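Local coordinates for phosphotriesterase homology protein (Escherichia coli, PDB 1BF6) that catalyses the zinc-dependent hydrolysis of phosphorylated glyceryl acetates, and also cleaves aromatic acetates and propionates, at residues A[29-32]-A[33-36]; A[54-57]-A[58-62]. All coordinates share one frame; numbering follows the deposited sequence.

Contact 1. Residues A[29-32]-A[33-36]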
ATOM      1  N   LEU A  29      11.022   6.486  -9.870  1.00 12.84           N
ATOM      2  CA  LEU A  29      10.032   7.534  -9.602  1.00 12.85           C
ATOM      3  C   LEU A  29      10.599   8.482  -8.547  1.00 13.93           C
ATOM      4  O   LEU A  29      10.458   8.247  -7.345  1.00 14.30           O
ATOM      5  CB  LEU A  29       8.714   6.903  -9.135  1.00 13.15           C
ATOM      6  CG  LEU A  29       7.545   7.857  -8.881  1.00 13.51           C
ATOM      7  CD1 LEU A  29       7.074   8.469 -10.200  1.00 13.48           C
ATOM      8  CD2 LEU A  29       6.419   7.092  -8.229  1.00 14.32           C
ATOM      9  N   ASP A  30      11.247   9.552  -9.009  1.00 13.68           N
ATOM     10  CA  ASP A  30      11.872  10.522  -8.117  1.00 13.78           C
ATOM     11  C   ASP A  30      11.824  11.962  -8.640  1.00 13.29           C
ATOM     12  O   ASP A  30      12.667  12.783  -8.274  1.00 11.52           O
ATOM     13  CB  ASP A  30      13.340  10.127  -7.876  1.00 15.22           C
ATOM     14  CG  ASP A  30      14.217  10.256  -9.136  1.00 18.66           C
ATOM     15  OD1 ASP A  30      13.683  10.351 -10.270  1.00 17.75           O
ATOM     16  OD2 ASP A  30      15.459  10.265  -8.988  1.00 16.11           O
ATOM     17  N   GLN A  31      10.855  12.261  -9.499  1.00 12.40           N
ATOM     18  CA  GLN A  31      10.738  13.601 -10.068  1.00 12.66           C
ATOM     19  C   GLN A  31       9.967  14.507  -9.123  1.00 12.92           C
ATOM     20  O   GLN A  31       8.740  14.597  -9.165  1.00 14.50           O
ATOM     21  CB  GLN A  31      10.102  13.521 -11.448  1.00 10.20           C
ATOM     22  CG  GLN A  31      10.892  12.600 -12.382  1.00 12.32           C
ATOM     23  CD  GLN A  31      10.362  12.582 -13.800  1.00 13.35           C
ATOM     24  OE1 GLN A  31       9.313  12.010 -14.073  1.00 11.12           O
ATOM     25  NE2 GLN A  31      11.109  13.188 -14.719  1.00 13.80           N
ATOM     26  N   TYR A  32      10.730  15.176  -8.272  1.00 12.99           N
ATOM     27  CA  TYR A  32      10.211  16.046  -7.241  1.00 13.86           C
ATOM     28  C   TYR A  32       9.107  17.033  -7.603  1.00 15.38           C
ATOM     29  O   TYR A  32       8.033  16.997  -6.999  1.00 14.53           O
ATOM     30  CB  TYR A  32      11.358  16.783  -6.563  1.00 14.79           C
ATOM     31  CG  TYR A  32      10.925  17.539  -5.333  1.00 15.26           C
ATOM     32  CD1 TYR A  32      10.444  16.861  -4.209  1.00 14.78           C
ATOM     33  CD2 TYR A  32      10.990  18.929  -5.293  1.00 13.61           C
ATOM     34  CE1 TYR A  32      10.040  17.557  -3.077  1.00 13.89           C
ATOM     35  CE2 TYR A  32      10.594  19.634  -4.169  1.00 13.96           C
ATOM     36  CZ  TYR A  32      10.120  18.942  -3.061  1.00 13.65           C
ATOM     37  OH  TYR A  32       9.753  19.645  -1.942  1.00 13.52           O
ATOM     38  N   ALA A  33       9.389  17.948  -8.529  1.00 13.93           N
ATOM     39  CA  ALA A  33       8.402  18.950  -8.931  1.00 13.94           C
ATOM     40  C   ALA A  33       7.087  18.304  -9.364  1.00 13.15           C
ATOM     41  O   ALA A  33       6.017  18.692  -8.890  1.00 13.67           O
ATOM     42  CB  ALA A  33       8.964  19.842 -10.043  1.00 11.38           C
ATOM     43  N   PHE A  34       7.175  17.293 -10.221  1.00 12.23           N
ATOM     44  CA  PHE A  34       5.991  16.591 -10.702  1.00 12.98           C
ATOM     45  C   PHE A  34       5.218  15.925  -9.570  1.00 13.96           C
ATOM     46  O   PHE A  34       3.988  15.982  -9.545  1.00 14.32           O
ATOM     47  CB  PHE A  34       6.365  15.519 -11.721  1.00 13.17           C
ATOM     48  CG  PHE A  34       6.942  16.059 -12.993  1.00 12.85           C
ATOM     49  CD1 PHE A  34       6.849  17.407 -13.304  1.00 12.44           C
ATOM     50  CD2 PHE A  34       7.565  15.201 -13.891  1.00 15.24           C
ATOM     51  CE1 PHE A  34       7.366  17.892 -14.491  1.00 13.49           C
ATOM     52  CE2 PHE A  34       8.087  15.676 -15.085  1.00 15.57           C
ATOM     53  CZ  PHE A  34       7.986  17.023 -15.382  1.00 14.47           C
ATOM     54  N   ILE A  35       5.931  15.267  -8.656  1.00 13.09           N
ATOM     55  CA  ILE A  35       5.276  14.588  -7.540  1.00 11.67           C
ATOM     56  C   ILE A  35       4.591  15.593  -6.616  1.00 10.24           C
ATOM     57  O   ILE A  35       3.470  15.351  -6.182  1.00 11.70           O
ATOM     58  CB  ILE A  35       6.235  13.587  -6.794  1.00 12.67           C
ATOM     59  CG1 ILE A  35       5.949  12.161  -7.345  1.00 13.52           C
ATOM     60  CG2 ILE A  35       5.976  13.605  -5.285  1.00 10.93           C
ATOM     61  CD1 ILE A  35       4.550  11.924  -7.976  1.00 17.16           C
ATOM     62  N   CYS A  36       5.230  16.735  -6.368  1.00  9.33           N
ATOM     63  CA  CYS A  36       4.630  17.790  -5.550  1.00 11.50           C
ATOM     64  C   CYS A  36       3.351  18.324  -6.220  1.00 12.90           C
ATOM     65  O   CYS A  36       2.356  18.580  -5.548  1.00 12.69           O
ATOM     66  CB  CYS A  36       5.603  18.949  -5.349  1.00 11.58           C
ATOM     67  SG  CYS A  36       6.899  18.641  -4.134  1.00 14.53           S
TER

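Contact 2. Residues A[54-57]-A[58-62]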
ATOM      1  N   THR A  54       7.167   2.282  -0.111  1.00  6.33           N
ATOM      2  CA  THR A  54       8.554   2.036  -0.502  1.00  7.79           C
ATOM      3  C   THR A  54       9.422   1.766   0.726  1.00  4.85           C
ATOM      4  O   THR A  54       9.706   2.690   1.473  1.00  5.84           O
ATOM      5  CB  THR A  54       9.173   3.268  -1.248  1.00  8.41           C
ATOM      6  OG1 THR A  54       8.303   3.694  -2.310  1.00  7.62           O
ATOM      7  CG2 THR A  54      10.531   2.918  -1.843  1.00  7.66           C
ATOM      8  N   ASN A  55       9.807   0.507   0.950  1.00  8.59           N
ATOM      9  CA  ASN A  55      10.695   0.221   2.077  1.00  8.64           C
ATOM     10  C   ASN A  55      12.160   0.498   1.680  1.00 10.81           C
ATOM     11  O   ASN A  55      12.455   0.831   0.514  1.00 10.36           O
ATOM     12  CB  ASN A  55      10.464  -1.167   2.720  1.00  6.69           C
ATOM     13  CG  ASN A  55      10.235  -2.278   1.724  1.00  7.92           C
ATOM     14  OD1 ASN A  55      11.056  -2.527   0.843  1.00  8.70           O
ATOM     15  ND2 ASN A  55       9.142  -3.014   1.911  1.00  6.82           N
ATOM     16  N   ARG A  56      13.073   0.412   2.642  1.00  9.57           N
ATOM     17  CA  ARG A  56      14.470   0.751   2.383  1.00 10.09           C
ATOM     18  C   ARG A  56      15.111   0.332   1.061  1.00  9.29           C
ATOM     19  O   ARG A  56      15.541   1.186   0.283  1.00 10.27           O
ATOM     20  CB  ARG A  56      15.368   0.324   3.550  1.00  9.70           C
ATOM     21  CG  ARG A  56      16.795   0.788   3.362  1.00 10.31           C
ATOM     22  CD  ARG A  56      17.618   0.641   4.624  1.00 10.61           C
ATOM     23  NE  ARG A  56      19.019   0.942   4.352  1.00 13.00           N
ATOM     24  CZ  ARG A  56      19.988   0.907   5.260  1.00 15.48           C
ATOM     25  NH1 ARG A  56      19.713   0.591   6.518  1.00 14.24           N
ATOM     26  NH2 ARG A  56      21.246   1.150   4.898  1.00 16.19           N
ATOM     27  N   TYR A  57      15.145  -0.971   0.807  1.00  8.42           N
ATOM     28  CA  TYR A  57      15.780  -1.506  -0.385  1.00 10.31           C
ATOM     29  C   TYR A  57      14.972  -1.485  -1.679  1.00 11.78           C
ATOM     30  O   TYR A  57      15.327  -2.134  -2.669  1.00 11.33           O
ATOM     31  CB  TYR A  57      16.385  -2.868  -0.071  1.00  9.65           C
ATOM     32  CG  TYR A  57      17.399  -2.761   1.059  1.00 10.18           C
ATOM     33  CD1 TYR A  57      18.705  -2.327   0.815  1.00  9.72           C
ATOM     34  CD2 TYR A  57      17.028  -3.021   2.387  1.00  9.77           C
ATOM     35  CE1 TYR A  57      19.620  -2.142   1.866  1.00 10.51           C
ATOM     36  CE2 TYR A  57      17.937  -2.843   3.438  1.00  8.40           C
ATOM     37  CZ  TYR A  57      19.224  -2.403   3.171  1.00 10.45           C
ATOM     38  OH  TYR A  57      20.114  -2.225   4.207  1.00 11.12           O
ATOM     39  N   MET A  58      13.889  -0.710  -1.655  1.00 11.55           N
ATOM     40  CA  MET A  58      13.046  -0.496  -2.818  1.00 10.40           C
ATOM     41  C   MET A  58      13.401   0.909  -3.311  1.00 10.41           C
ATOM     42  O   MET A  58      12.882   1.379  -4.328  1.00 12.16           O
ATOM     43  CB  MET A  58      11.558  -0.557  -2.445  1.00  9.14           C
ATOM     44  CG  MET A  58      10.994  -1.964  -2.307  1.00  9.69           C
ATOM     45  SD  MET A  58       9.346  -1.977  -1.560  1.00  9.58           S
ATOM     46  CE  MET A  58       8.308  -1.585  -3.015  1.00  6.70           C
ATOM     47  N   GLY A  59      14.296   1.577  -2.593  1.00  9.41           N
ATOM     48  CA  GLY A  59      14.710   2.913  -2.983  1.00  8.89           C
ATOM     49  C   GLY A  59      14.018   4.039  -2.239  1.00 11.00           C
ATOM     50  O   GLY A  59      13.847   5.136  -2.787  1.00  9.69           O
ATOM     51  N   ARG A  60      13.632   3.778  -0.986  1.00  8.77           N
ATOM     52  CA  ARG A  60      12.971   4.785  -0.160  1.00  8.22           C
ATOM     53  C   ARG A  60      13.876   6.001   0.037  1.00  9.14           C
ATOM     54  O   ARG A  60      15.105   5.888   0.039  1.00  9.89           O
ATOM     55  CB  ARG A  60      12.600   4.184   1.209  1.00  8.28           C
ATOM     56  CG  ARG A  60      11.784   5.111   2.144  1.00  8.23           C
ATOM     57  CD  ARG A  60      11.587   4.469   3.534  1.00  9.67           C
ATOM     58  NE  ARG A  60      12.862   4.365   4.244  1.00  8.13           N
ATOM     59  CZ  ARG A  60      13.177   3.404   5.112  1.00 10.55           C
ATOM     60  NH1 ARG A  60      12.309   2.447   5.413  1.00  8.25           N
ATOM     61  NH2 ARG A  60      14.398   3.366   5.626  1.00  8.64           N
ATOM     62  N   ASN A  61      13.258   7.163   0.212  1.00  7.70           N
ATOM     63  CA  ASN A  61      13.976   8.405   0.430  1.00  9.32           C
ATOM     64  C   ASN A  61      13.161   9.245   1.398  1.00 10.13           C
ATOM     65  O   ASN A  61      12.289  10.019   0.982  1.00  8.48           O
ATOM     66  CB  ASN A  61      14.152   9.154  -0.891  1.00 10.55           C
ATOM     67  CG  ASN A  61      15.163  10.271  -0.803  1.00 12.24           C
ATOM     68  OD1 ASN A  61      15.953  10.455  -1.726  1.00 18.46           O
ATOM     69  ND2 ASN A  61      15.139  11.042   0.282  1.00 11.29           N
ATOM     70  N   ALA A  62      13.464   9.105   2.687  1.00  9.23           N
ATOM     71  CA  ALA A  62      12.762   9.832   3.736  1.00  9.11           C
ATOM     72  C   ALA A  62      12.805  11.350   3.560  1.00  9.70           C
ATOM     73  O   ALA A  62      11.793  12.021   3.748  1.00 10.56           O
ATOM     74  CB  ALA A  62      13.322   9.441   5.119  1.00 10.58           C
TER
HETATM   75  O   HOH W   1      12.712  -0.825   5.362  1.00  5.15           O

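Contact 1. Residues A[29-32]-A[33-36]
Tyr32 and Cys36 meet one turn apart at the start of helix 32-44, which makes this short run a worked example of how the first turn of a helix is held from both backbone and side chains. The backbone bonds come first. Ile35 N donates to Gln31 O at 2.9 Å, and Cys36 N donates to Tyr32 O, also at 2.9 Å. Both are nearly straight and span four residues, the spacing of an alpha helix. Gln31 occupies the N-cap position, so its carbonyl receives the opening bond of the series.

The sulfur-aromatic contact is laid over this frame. The tyrosine CG stands anti to the backbone N (chi1 -171°), which sets it beside the carbonyl carbon and lets one ring face cover the Cys36 sulfur. Cys36 SG sits 3.6 Å from the centroid of the Tyr32 ring, displaced toward the phenol end, and its closest ring atom is Tyr32 CZ at 3.4 Å. Beyond this pair, Phe64 packs edge-to-face with the same ring, and the phenol makes a weak hydrogen bond to Asp67 O, tying it to helix 62-72.

An amide-aromatic contact occupies another side of the turn. Gln31 OE1 approaches the Phe34 ring at its edge, 3.6 Å from CD2, and the amide plane is turned 77° against the ring. That oxygen finds its hydrogen-bond partner elsewhere, in Asn252 ND2.

The chemistry is thus divided: two backbone bonds close the first turn, the polarisable sulfur takes the aromatic face, and the amide keeps its polar bond while meeting the edge of the Phe34 ring. The turn is consequently joined to helix 62-72 through Tyr32 and to the loop holding Asn252 through Gln31.

Contact 2. Residues A[54-57]-A[58-62]
Arg60 runs extended from its backbone as far as CD, passes Thr54 O, and then bends at chi3 (67°), a kink that brings its guanidinium against the Arg56 backbone. The peptide N of Arg56 consequently lies over one face of that group, 3.5 Å from Arg60 NH1, while the aliphatic Arg56 CB approaches Arg60 NH2 at 3.8 Å. A water links the two residues, accepting from Arg56 N at 3.0 Å and, more weakly, from Arg60 NH1.

Thr54 serves two sides. Its chi1 of -51° sets CG2 anti to the backbone N, and this methyl packs 3.3 Å from Arg60 N and against Gly59 C; the hydroxyl is left to bond His13 ND1, the side chain of a zinc ligand, and Glu52.

The backbone between them turns through two successive bonds spanning three residues: Met58 N donates to Asn55 O at 3.0 Å, and Gly59 N to Arg56 O at 3.2 Å. In each the donor stands well above the carbonyl plane. Gly59 then takes a positive phi of 99°, readily adopted by glycine, and the chain leaves toward helix 62-72.

Loops that follow barrel strands commonly shape the active site, and this one is held both by its own turn and by partners outside it. Arg60 carries salt bridges to Glu107 and Asp113 and a bond to Cys79 O, so its charge is probably well balanced despite the nearby Arg56. The bond from Thr54 to His13 is consistent with a second-shell part in orienting that zinc ligand.

In the fold
Contact 1 and contact 2 follow one another along the chain, their centres 15 Å apart and their nearest atoms about 6 Å apart, without touching. Both are partly buried and both have ties to helix 62-72: residues 29-36 pack side chains against it, whereas residues 54-62 lead into it. Contact 2 lies nearer the centre of the chain and borders the zinc site, with Met58 about 5 Å from a zinc ion at the nearest side-chain atom; Ile35 of contact 1 is about 13 Å away. The chemistry differs accordingly, from regular helical bonds with sulfur and amide against rings to an irregular turn built round an arginine held by two salt bridges and a hydrogen bond to a backbone carbonyl.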